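Local structure of amidase, hydantoinase/carbamoylase family (5I4M) at the interface of chains A and B. The protein probably hydrolyses N-carbamoyl-L-amino acids as a dinuclear zinc amidase of the peptidase M20 family. Coordinates in Å, arbitrary orientation; residue numbers count along the deposited sequence, not the author numbering. Chains: chain A/B, Amidase, hydantoinase/carbamoylase family.

The interface of chains A and B. Residues chain A 108-109, 150-152, 286; chain B 292, 294-297.
The ring of A:Pro109 meets that of B:Pro292 at about a right angle, CG to CB at 3.8 Å, where the B chain leaves a cis peptide bond. Beside this pair, methyl CG2 of B:Val297 points tip to tip at the side-chain amide of A:Gln108, 3.6 Å from its CD. The A:Gln108 chain bends at chi2 (-80°), which turns this amide across the loop of chain B. Its carbonyl OE1 receives the hydroxyl OG of B:Ser294 at 2.6 Å, in plane and on a lone pair. With OG anti to its backbone N (chi1 176°), the B:Ser294 hydroxyl also reaches OG of A:Ser152, sharing a 2.7 Å hydrogen bond. On the amide's other branch, NE2 donates to OD1 of B:Asn296 at 2.8 Å, from above that carbonyl's plane, the two amide planes turned 72° from each other. Within chain A, NE2 also gives a nearly straight bond to carboxylate OE1 of A:Glu150 (2.9 Å), met from above the carboxylate plane; this ties A:Gln108 to a zinc ligand, and partners on both branches fix the amide's rotation. ND2 of B:Asn296 donates a hydrogen bond to the backbone O of A:Glu150 at 2.9 Å, in that carbonyl's plane. Toward the rim, waters link A:Ser152 O to N and NE of B:Arg295, and A:Gly286 to the backbone of B:Ser294, B:Arg295 and B:Val297. B:Asn296 belongs to the phosphoglycerate site, so this part of the two-fold interface brings a loop of one subunit to the other's metal centre, probably helping to complete the active site.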
loop_
_atom_site.group_PDB
_atom_site.type_symbol
_atom_site.label_atom_id
_atom_site.label_comp_id
_atom_site.label_asym_id
_atom_site.label_seq_id
_atom_site.Cartn_x
_atom_site.Cartn_y
_atom_site.Cartn_z
ATOM N N GLN A 108 15.030 5.563 -8.848
ATOM C CA GLN A 108 13.689 5.342 -8.353
ATOM C C GLN A 108 13.069 4.139 -9.054
ATOM O O GLN A 108 13.549 3.711 -10.107
ATOM C CB GLN A 108 12.845 6.586 -8.606
ATOM C CG GLN A 108 13.334 7.780 -7.854
ATOM C CD GLN A 108 12.870 7.720 -6.420
ATOM O OE1 GLN A 108 11.881 7.051 -6.115
ATOM N NE2 GLN A 108 13.582 8.405 -5.527
ATOM N N PRO A 109 11.986 3.586 -8.493
ATOM C CA PRO A 109 11.257 2.527 -9.210
ATOM C C PRO A 109 10.702 3.005 -10.538
ATOM O O PRO A 109 10.645 2.227 -11.497
ATOM C CB PRO A 109 10.142 2.132 -8.231
ATOM C CG PRO A 109 10.041 3.276 -7.254
ATOM C CD PRO A 109 11.420 3.864 -7.158
ATOM N N GLU A 150 19.083 7.965 -3.651
ATOM C CA GLU A 150 17.687 8.358 -3.846
ATOM C C GLU A 150 16.902 8.358 -2.540
ATOM O O GLU A 150 15.907 9.085 -2.421
ATOM C CB GLU A 150 16.993 7.436 -4.852
ATOM C CG GLU A 150 17.413 7.636 -6.314
ATOM C CD GLU A 150 16.771 8.864 -6.956
ATOM O OE1 GLU A 150 16.120 9.657 -6.246
ATOM O OE2 GLU A 150 16.918 9.047 -8.186
ATOM N N GLY A 151 17.309 7.543 -1.572
ATOM C CA GLY A 151 16.560 7.453 -0.332
ATOM C C GLY A 151 15.180 6.846 -0.467
ATOM O O GLY A 151 14.316 7.105 0.378
ATOM N N SER A 152 14.955 6.023 -1.495
ATOM C CA SER A 152 13.654 5.410 -1.744
ATOM C C SER A 152 13.538 4.023 -1.117
ATOM O O SER A 152 12.601 3.757 -0.353
ATOM C CB SER A 152 13.395 5.323 -3.255
ATOM O OG SER A 152 12.163 4.648 -3.497
ATOM N N GLY A 286 4.356 10.803 -0.726
ATOM C CA GLY A 286 4.661 9.895 -1.815
ATOM C C GLY A 286 4.494 8.431 -1.469
ATOM O O GLY A 286 4.374 7.589 -2.360
ATOM N N PRO B 292 4.166 4.900 -7.564
ATOM C CA PRO B 292 5.042 3.775 -7.210
ATOM C C PRO B 292 5.273 3.613 -5.713
ATOM O O PRO B 292 6.002 2.695 -5.324
ATOM C CB PRO B 292 6.358 4.122 -7.927
ATOM C CG PRO B 292 6.371 5.633 -7.944
ATOM C CD PRO B 292 4.920 6.044 -8.111
ATOM N N SER B 294 6.864 5.632 -3.603
ATOM C CA SER B 294 8.191 6.079 -3.203
ATOM C C SER B 294 8.079 7.478 -2.622
ATOM O O SER B 294 7.404 8.336 -3.191
ATOM C CB SER B 294 9.161 6.075 -4.383
ATOM O OG SER B 294 10.422 6.605 -3.997
ATOM N N ARG B 295 8.743 7.706 -1.486
ATOM C CA ARG B 295 8.474 8.917 -0.715
ATOM C C ARG B 295 8.803 10.194 -1.479
ATOM O O ARG B 295 8.148 11.221 -1.259
ATOM C CB ARG B 295 9.221 8.876 0.618
ATOM C CG ARG B 295 10.727 8.687 0.545
ATOM C CD ARG B 295 11.241 8.322 1.938
ATOM N NE ARG B 295 10.932 6.932 2.297
ATOM C CZ ARG B 295 10.732 6.493 3.540
ATOM N NH1 ARG B 295 10.773 7.334 4.573
ATOM N NH2 ARG B 295 10.488 5.208 3.755
ATOM N N ASN B 296 9.792 10.170 -2.378
ATOM C CA ASN B 296 10.123 11.368 -3.144
ATOM C C ASN B 296 9.654 11.277 -4.600
ATOM O O ASN B 296 10.256 11.877 -5.496
ATOM C CB ASN B 296 11.617 11.728 -3.037
ATOM C CG ASN B 296 12.576 10.564 -3.297
ATOM O OD1 ASN B 296 12.197 9.393 -3.310
ATOM N ND2 ASN B 296 13.860 10.907 -3.471
ATOM N N VAL B 297 8.533 10.593 -4.832
ATOM C CA VAL B 297 7.862 10.559 -6.131
ATOM C C VAL B 297 6.390 10.897 -5.928
ATOM O O VAL B 297 5.701 10.236 -5.142
ATOM C CB VAL B 297 7.981 9.189 -6.826
ATOM C CG1 VAL B 297 7.293 9.236 -8.205
ATOM C CG2 VAL B 297 9.432 8.737 -6.946
HETATM O O HOH W 1 4.882 7.522 -5.012
HETATM O O HOH W 2 10.140 5.398 -0.116
HETATM O O HOH W 3 6.573 11.819 0.776
#